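Restriction endonuclease UbaLAI (Unidentified, PDB 5O63) cleaves DNA as a monomeric Type IIE restriction endonuclease, its N-terminal B3 domain binding the cognate sequence. Local coordinates at residues M53-F66 with T78-I92. Sequence-based numbering, arbitrary orientation. Where two conformers were deposited one is given.
Sequences MPISDPSQNATSNF and TLAYKYYERYPERRI. With nucleotides of chain C.
Strand 62-66 runs antiparallel to strand 78-84, their axes approaching to 4.6 Å, with Ala62–Tyr83, Ser64–Tyr81 and Phe66–Leu79 as hydrogen-bonded pairs. On the face carrying Tyr81 and Tyr83, Met53 comes in from the loop before strand 62-66: its chain bends at chi3 (50°) and sets CE over the centre of the Tyr81 ring, 3.5 Å from the centroid, a CH-pi contact. Tyr83, its CG anti to the backbone N (chi1 167°), extends to the Asp57-Gln60 type I turn, which meets the ring at its edge; there OH donates to Pro58 O (2.7 Å) on a lone pair in the carbonyl plane while Ile55 covers one ring face. A leucine in place of Tyr83 would probably leave the Pro58 carbonyl without this donor and the turn less firmly tied to the strand. At the strand's end Asn61 works both ways: OD1 accepts from Glu85 N at 3.0 Å, and ND2 donates to OP2 of DT5 of chain C at 2.9 Å. Lys82 forms a salt bridge with another DNA phosphate. Strand 75-84 lies between 62-70 and 89-93, and Lys82 and Arg91 meet the DNA from the face opposite Tyr81 and Tyr83, while Phe66 packs edge-to-face against Tyr123 of strand 121-128.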
loop_
_atom_site.group_PDB
_atom_site.type_symbol
_atom_site.label_atom_id
_atom_site.label_comp_id
_atom_site.label_asym_id
_atom_site.label_seq_id
_atom_site.Cartn_x
_atom_site.Cartn_y
_atom_site.Cartn_z
ATOM N N MET A 53 0.158 -5.158 15.323
ATOM C CA MET A 53 1.078 -6.259 15.394
ATOM C C MET A 53 1.710 -6.161 16.756
ATOM O O MET A 53 2.551 -5.315 16.970
ATOM C CB MET A 53 2.149 -6.213 14.291
ATOM C CG MET A 53 3.221 -7.273 14.484
ATOM S SD MET A 53 4.139 -7.684 13.001
ATOM C CE MET A 53 4.551 -6.037 12.489
ATOM N N PRO A 54 1.268 -6.993 17.706
ATOM C CA PRO A 54 1.941 -6.895 18.996
ATOM C C PRO A 54 3.414 -7.272 18.845
ATOM O O PRO A 54 3.771 -8.189 18.097
ATOM C CB PRO A 54 1.182 -7.896 19.861
ATOM C CG PRO A 54 0.730 -8.928 18.870
ATOM C CD PRO A 54 0.391 -8.173 17.621
ATOM N N ILE A 55 4.268 -6.486 19.485
ATOM C CA ILE A 55 5.699 -6.782 19.571
ATOM C C ILE A 55 5.953 -7.114 21.043
ATOM O O ILE A 55 6.140 -6.214 21.875
ATOM C CB ILE A 55 6.563 -5.577 19.090
ATOM C CG1 ILE A 55 6.384 -5.361 17.589
ATOM C CG2 ILE A 55 8.039 -5.783 19.356
ATOM C CD1 ILE A 55 5.400 -4.331 17.308
ATOM N N SER A 56 5.911 -8.405 21.366
ATOM C CA SER A 56 5.908 -8.864 22.749
ATOM C C SER A 56 7.273 -8.677 23.368
ATOM O O SER A 56 7.417 -8.542 24.595
ATOM C CB SER A 56 5.496 -10.335 22.822
ATOM O OG SER A 56 6.312 -11.128 21.965
ATOM N N ASP A 57 8.268 -8.695 22.496
ATOM C CA ASP A 57 9.658 -8.493 22.852
ATOM C C ASP A 57 10.336 -7.688 21.748
ATOM O O ASP A 57 10.585 -8.197 20.671
ATOM C CB ASP A 57 10.371 -9.827 23.037
ATOM C CG ASP A 57 11.739 -9.674 23.654
ATOM O OD1 ASP A 57 12.320 -8.563 23.601
ATOM O OD2 ASP A 57 12.234 -10.687 24.222
ATOM N N PRO A 58 10.638 -6.423 22.021
ATOM C CA PRO A 58 11.223 -5.631 20.938
ATOM C C PRO A 58 12.616 -6.125 20.530
ATOM O O PRO A 58 13.082 -5.727 19.470
ATOM C CB PRO A 58 11.250 -4.207 21.524
ATOM C CG PRO A 58 11.320 -4.421 22.969
ATOM C CD PRO A 58 10.601 -5.689 23.300
ATOM N N SER A 59 13.251 -7.016 21.308
ATOM C CA SER A 59 14.543 -7.542 20.901
ATOM C C SER A 59 14.443 -8.712 19.894
ATOM O O SER A 59 15.455 -9.180 19.375
ATOM C CB SER A 59 15.328 -8.015 22.139
ATOM O OG SER A 59 14.750 -9.225 22.608
ATOM N N GLN A 60 13.232 -9.183 19.624
ATOM C CA GLN A 60 13.029 -10.278 18.664
ATOM C C GLN A 60 12.251 -9.811 17.432
ATOM O O GLN A 60 11.327 -9.011 17.524
ATOM C CB GLN A 60 12.298 -11.443 19.329
ATOM C CG GLN A 60 12.922 -11.884 20.650
ATOM C CD GLN A 60 14.362 -12.341 20.463
ATOM O OE1 GLN A 60 14.689 -13.033 19.500
ATOM N NE2 GLN A 60 15.237 -11.930 21.375
ATOM N N ASN A 61 12.622 -10.338 16.269
ATOM C CA ASN A 61 11.825 -10.143 15.075
ATOM C C ASN A 61 10.405 -10.627 15.306
ATOM O O ASN A 61 10.146 -11.592 16.114
ATOM C CB ASN A 61 12.404 -10.933 13.878
ATOM C CG ASN A 61 13.772 -10.431 13.432
ATOM O OD1 ASN A 61 14.123 -9.299 13.674
ATOM N ND2 ASN A 61 14.544 -11.291 12.771
ATOM N N ALA A 62 9.467 -10.001 14.633
ATOM C CA ALA A 62 8.087 -10.462 14.689
ATOM C C ALA A 62 7.473 -10.386 13.318
ATOM O O ALA A 62 7.980 -9.678 12.420
ATOM C CB ALA A 62 7.273 -9.642 15.723
ATOM N N THR A 63 6.366 -11.081 13.130
ATOM C CA THR A 63 5.768 -11.148 11.814
ATOM C C THR A 63 4.280 -11.472 11.902
ATOM O O THR A 63 3.854 -12.272 12.698
ATOM C CB THR A 63 6.543 -12.168 10.913
ATOM O OG1 THR A 63 5.868 -12.303 9.676
ATOM C CG2 THR A 63 6.712 -13.535 11.612
ATOM N N SER A 64 3.496 -10.770 11.105
ATOM C CA SER A 64 2.081 -10.874 11.077
ATOM C C SER A 64 1.694 -11.055 9.609
ATOM O O SER A 64 2.385 -10.589 8.691
ATOM C CB SER A 64 1.470 -9.590 11.666
ATOM O OG SER A 64 0.075 -9.626 11.534
ATOM N N ASN A 65 0.581 -11.711 9.381
ATOM C CA ASN A 65 -0.024 -11.737 8.078
ATOM C C ASN A 65 -1.244 -10.867 8.060
ATOM O O ASN A 65 -1.951 -10.721 9.079
ATOM C CB ASN A 65 -0.447 -13.180 7.697
ATOM C CG ASN A 65 0.737 -14.093 7.462
ATOM O OD1 ASN A 65 1.852 -13.638 7.240
ATOM N ND2 ASN A 65 0.484 -15.416 7.500
ATOM N N PHE A 66 -1.592 -10.360 6.904
ATOM C CA PHE A 66 -2.941 -9.819 6.786
ATOM C C PHE A 66 -3.475 -9.985 5.370
ATOM O O PHE A 66 -2.737 -10.003 4.384
ATOM C CB PHE A 66 -2.996 -8.347 7.251
ATOM C CG PHE A 66 -2.212 -7.406 6.419
ATOM C CD1 PHE A 66 -2.809 -6.655 5.423
ATOM C CD2 PHE A 66 -0.867 -7.212 6.671
ATOM C CE1 PHE A 66 -2.086 -5.738 4.680
ATOM C CE2 PHE A 66 -0.131 -6.307 5.913
ATOM C CZ PHE A 66 -0.746 -5.577 4.894
ATOM N N THR A 78 -2.460 -12.765 0.690
ATOM C CA THR A 78 -1.985 -12.562 2.058
ATOM C C THR A 78 -0.659 -11.775 1.966
ATOM O O THR A 78 0.277 -12.192 1.279
ATOM C CB THR A 78 -1.764 -13.881 2.816
ATOM O OG1 THR A 78 -3.029 -14.568 2.940
ATOM C CG2 THR A 78 -1.232 -13.622 4.216
ATOM N N LEU A 79 -0.641 -10.603 2.571
ATOM C CA LEU A 79 0.631 -9.896 2.692
ATOM C C LEU A 79 1.257 -10.178 4.023
ATOM O O LEU A 79 0.540 -10.529 5.011
ATOM C CB LEU A 79 0.349 -8.360 2.540
ATOM C CG LEU A 79 -0.189 -8.002 1.163
ATOM C CD1 LEU A 79 -0.353 -6.454 1.134
ATOM C CD2 LEU A 79 0.678 -8.543 0.004
ATOM N N ALA A 80 2.589 -10.006 4.091
ATOM C CA ALA A 80 3.297 -10.158 5.364
ATOM C C ALA A 80 3.723 -8.808 5.877
ATOM O O ALA A 80 4.151 -7.944 5.104
ATOM C CB ALA A 80 4.536 -11.105 5.244
ATOM N N TYR A 81 3.575 -8.636 7.169
ATOM C CA TYR A 81 3.933 -7.367 7.852
ATOM C C TYR A 81 5.073 -7.736 8.816
ATOM O O TYR A 81 4.887 -8.543 9.779
ATOM C CB TYR A 81 2.688 -6.832 8.537
ATOM C CG TYR A 81 2.784 -5.526 9.289
ATOM C CD1 TYR A 81 3.775 -4.568 9.002
ATOM C CD2 TYR A 81 1.818 -5.198 10.248
ATOM C CE1 TYR A 81 3.807 -3.353 9.691
ATOM C CE2 TYR A 81 1.860 -3.998 10.937
ATOM C CZ TYR A 81 2.854 -3.089 10.649
ATOM O OH TYR A 81 2.876 -1.908 11.347
ATOM N N LYS A 82 6.278 -7.245 8.510
ATOM C CA LYS A 82 7.478 -7.701 9.200
ATOM C C LYS A 82 8.029 -6.684 10.169
ATOM O O LYS A 82 8.114 -5.502 9.808
ATOM C CB LYS A 82 8.583 -8.054 8.179
ATOM C CG LYS A 82 8.103 -8.865 6.958
ATOM C CD LYS A 82 7.716 -10.335 7.343
ATOM C CE LYS A 82 8.926 -11.079 7.821
ATOM N NZ LYS A 82 8.500 -12.490 8.094
ATOM N N TYR A 83 8.402 -7.113 11.363
ATOM C CA TYR A 83 9.183 -6.256 12.299
ATOM C C TYR A 83 10.593 -6.838 12.393
ATOM O O TYR A 83 10.754 -8.013 12.729
ATOM C CB TYR A 83 8.546 -6.241 13.682
ATOM C CG TYR A 83 9.430 -5.656 14.733
ATOM C CD1 TYR A 83 9.692 -4.299 14.775
ATOM C CD2 TYR A 83 10.025 -6.477 15.712
ATOM C CE1 TYR A 83 10.486 -3.756 15.773
ATOM C CE2 TYR A 83 10.843 -5.932 16.706
ATOM C CZ TYR A 83 11.073 -4.575 16.723
ATOM O OH TYR A 83 11.886 -4.026 17.681
ATOM N N TYR A 84 11.600 -6.029 12.090
ATOM C CA TYR A 84 12.967 -6.471 12.192
ATOM C C TYR A 84 13.681 -5.657 13.252
ATOM O O TYR A 84 13.875 -4.421 13.120
ATOM C CB TYR A 84 13.678 -6.355 10.854
ATOM C CG TYR A 84 13.287 -7.473 9.893
ATOM C CD1 TYR A 84 13.582 -8.807 10.190
ATOM C CD2 TYR A 84 12.651 -7.198 8.679
ATOM C CE1 TYR A 84 13.233 -9.826 9.307
ATOM C CE2 TYR A 84 12.326 -8.241 7.745
ATOM C CZ TYR A 84 12.617 -9.547 8.105
ATOM O OH TYR A 84 12.305 -10.601 7.276
ATOM N N GLU A 85 14.088 -6.363 14.312
ATOM C CA GLU A 85 14.513 -5.697 15.525
ATOM C C GLU A 85 15.820 -4.988 15.403
ATOM O O GLU A 85 16.083 -4.008 16.151
ATOM C CB GLU A 85 14.595 -6.691 16.689
ATOM C CG GLU A 85 15.564 -7.860 16.423
ATOM C CD GLU A 85 17.058 -7.543 16.638
ATOM O OE1 GLU A 85 17.419 -6.555 17.335
ATOM O OE2 GLU A 85 17.861 -8.329 16.055
ATOM N N ARG A 86 16.658 -5.404 14.455
ATOM C CA ARG A 86 18.029 -4.820 14.442
ATOM C C ARG A 86 18.036 -3.348 14.050
ATOM O O ARG A 86 18.989 -2.623 14.395
ATOM C CB ARG A 86 18.957 -5.615 13.503
ATOM C CG ARG A 86 18.730 -5.300 12.026
ATOM C CD ARG A 86 19.819 -5.825 11.051
ATOM N NE ARG A 86 21.202 -5.476 11.374
ATOM C CZ ARG A 86 21.833 -4.392 10.932
ATOM N NH1 ARG A 86 21.163 -3.510 10.172
ATOM N NH2 ARG A 86 23.120 -4.209 11.231
ATOM N N TYR A 87 16.975 -2.872 13.379
ATOM C CA TYR A 87 17.025 -1.501 12.845
ATOM C C TYR A 87 16.665 -0.462 13.914
ATOM O O TYR A 87 17.517 0.395 14.251
ATOM C CB TYR A 87 16.156 -1.399 11.585
ATOM C CG TYR A 87 16.666 -2.378 10.497
ATOM C CD1 TYR A 87 17.741 -2.011 9.688
ATOM C CD2 TYR A 87 16.111 -3.674 10.323
ATOM C CE1 TYR A 87 18.256 -2.874 8.724
ATOM C CE2 TYR A 87 16.612 -4.540 9.326
ATOM C CZ TYR A 87 17.700 -4.142 8.557
ATOM O OH TYR A 87 18.223 -4.978 7.595
ATOM N N PRO A 88 15.438 -0.503 14.487
ATOM C CA PRO A 88 14.276 -1.405 14.273
ATOM C C PRO A 88 13.391 -0.850 13.183
ATOM O O PRO A 88 13.309 0.380 13.054
ATOM C CB PRO A 88 13.541 -1.352 15.599
ATOM C CG PRO A 88 13.837 0.076 16.115
ATOM C CD PRO A 88 15.191 0.481 15.561
ATOM N N GLU A 89 12.711 -1.669 12.414
ATOM C CA GLU A 89 11.876 -1.102 11.339
ATOM C C GLU A 89 10.838 -2.153 10.928
ATOM O O GLU A 89 10.916 -3.310 11.387
ATOM C CB GLU A 89 12.719 -0.678 10.125
ATOM C CG GLU A 89 13.225 -1.902 9.296
ATOM C CD GLU A 89 14.176 -1.460 8.178
ATOM O OE1 GLU A 89 14.817 -0.354 8.287
ATOM O OE2 GLU A 89 14.249 -2.233 7.206
ATOM N N ARG A 90 9.879 -1.716 10.134
ATOM C CA ARG A 90 8.798 -2.561 9.627
ATOM C C ARG A 90 8.688 -2.456 8.122
ATOM O O ARG A 90 8.901 -1.422 7.497
ATOM C CB ARG A 90 7.436 -2.194 10.285
ATOM C CG ARG A 90 7.483 -2.232 11.789
ATOM C CD ARG A 90 6.151 -2.081 12.389
ATOM N NE ARG A 90 6.339 -1.848 13.814
ATOM C CZ ARG A 90 5.336 -1.791 14.666
ATOM N NH1 ARG A 90 4.112 -1.974 14.206
ATOM N NH2 ARG A 90 5.570 -1.566 15.965
ATOM N N ARG A 91 8.353 -3.610 7.498
ATOM C CA ARG A 91 8.271 -3.730 6.048
ATOM C C ARG A 91 7.005 -4.466 5.699
ATOM O O ARG A 91 6.574 -5.323 6.509
ATOM C CB ARG A 91 9.462 -4.536 5.495
ATOM C CG ARG A 91 10.819 -3.920 5.790
ATOM C CD ARG A 91 11.857 -4.931 5.347
ATOM N NE ARG A 91 13.165 -4.527 5.844
ATOM C CZ ARG A 91 14.282 -5.258 5.761
ATOM N NH1 ARG A 91 14.274 -6.453 5.121
ATOM N NH2 ARG A 91 15.401 -4.792 6.335
ATOM N N ILE A 92 6.431 -4.196 4.532
ATOM C CA ILE A 92 5.442 -5.096 3.906
ATOM C C ILE A 92 6.202 -5.913 2.875
ATOM O O ILE A 92 7.053 -5.395 2.136
ATOM C CB ILE A 92 4.294 -4.325 3.188
ATOM C CG1 ILE A 92 3.766 -3.228 4.128
ATOM C CG2 ILE A 92 3.214 -5.339 2.756
ATOM C CD1 ILE A 92 3.197 -3.810 5.470
ATOM P P DT C 5 18.353 -12.269 11.705
ATOM O OP1 DT C 5 19.037 -13.212 12.628
ATOM O OP2 DT C 5 17.329 -11.303 12.102
ATOM O "O5'" DT C 5 19.497 -11.407 10.948
ATOM C "C5'" DT C 5 20.673 -12.098 10.551
ATOM C "C4'" DT C 5 21.649 -11.178 9.822
ATOM O "O4'" DT C 5 21.010 -10.736 8.573
ATOM C "C3'" DT C 5 22.088 -9.927 10.563
ATOM O "O3'" DT C 5 23.430 -9.666 10.237
ATOM C "C2'" DT C 5 21.205 -8.836 9.921
ATOM C "C1'" DT C 5 21.170 -9.358 8.478
ATOM N N1 DT C 5 20.073 -8.833 7.712
ATOM C C2 DT C 5 20.329 -8.296 6.459
ATOM O O2 DT C 5 21.426 -8.310 5.972
ATOM N N3 DT C 5 19.260 -7.741 5.817
ATOM C C4 DT C 5 17.966 -7.672 6.284
ATOM O O4 DT C 5 17.087 -7.150 5.646
ATOM C C5 DT C 5 17.736 -8.291 7.603
ATOM C C7 DT C 5 16.345 -8.280 8.206
ATOM C C6 DT C 5 18.788 -8.833 8.241
ATOM P P DG C 6 24.640 -9.893 11.293
ATOM O OP1 DG C 6 25.084 -11.317 11.160
ATOM O OP2 DG C 6 24.273 -9.293 12.605
ATOM O "O5'" DG C 6 25.790 -8.999 10.645
ATOM C "C5'" DG C 6 25.587 -7.610 10.548
ATOM C "C4'" DG C 6 26.214 -7.093 9.283
ATOM O "O4'" DG C 6 25.408 -7.496 8.136
ATOM C "C3'" DG C 6 26.320 -5.571 9.209
ATOM O "O3'" DG C 6 27.540 -5.177 9.795
ATOM C "C2'" DG C 6 26.318 -5.353 7.702
ATOM C "C1'" DG C 6 25.304 -6.409 7.263
ATOM N N9 DG C 6 23.928 -5.922 7.302
ATOM C C8 DG C 6 22.898 -6.348 8.121
ATOM N N7 DG C 6 21.748 -5.739 7.865
ATOM C C5 DG C 6 22.056 -4.897 6.800
ATOM C C6 DG C 6 21.239 -3.961 6.113
ATOM O O6 DG C 6 20.033 -3.758 6.261
ATOM N N1 DG C 6 21.943 -3.279 5.117
ATOM C C2 DG C 6 23.314 -3.458 4.853
ATOM N N2 DG C 6 23.832 -2.699 3.851
ATOM N N3 DG C 6 24.093 -4.322 5.502
ATOM C C4 DG C 6 23.406 -4.988 6.475
ATOM P P DC C 4 12.553 -13.975 8.793
ATOM O OP1 DC C 4 12.187 -14.743 10.049
ATOM O OP2 DC C 4 11.779 -12.710 8.465
ATOM O "O5'" DC C 4 14.065 -13.514 8.801
ATOM C "C5'" DC C 4 15.041 -14.553 9.090
ATOM C "C4'" DC C 4 16.436 -14.047 8.819
ATOM O "O4'" DC C 4 16.538 -13.730 7.420
ATOM C "C3'" DC C 4 16.864 -12.804 9.606
ATOM O "O3'" DC C 4 17.740 -13.238 10.577
ATOM C "C2'" DC C 4 17.644 -12.009 8.604
ATOM C "C1'" DC C 4 17.447 -12.685 7.269
ATOM N N1 DC C 4 16.905 -11.724 6.284
ATOM C C2 DC C 4 17.822 -11.095 5.434
ATOM O O2 DC C 4 19.041 -11.389 5.550
ATOM N N3 DC C 4 17.357 -10.238 4.499
ATOM C C4 DC C 4 16.052 -9.926 4.454
ATOM N N4 DC C 4 15.688 -9.010 3.556
ATOM C C5 DC C 4 15.083 -10.565 5.312
ATOM C C6 DC C 4 15.572 -11.440 6.239
HETATM O O HOH W 1 1.421 -2.383 15.610
HETATM O O HOH W 2 15.174 -3.143 18.614
HETATM O O HOH W 3 16.260 -7.716 12.635
#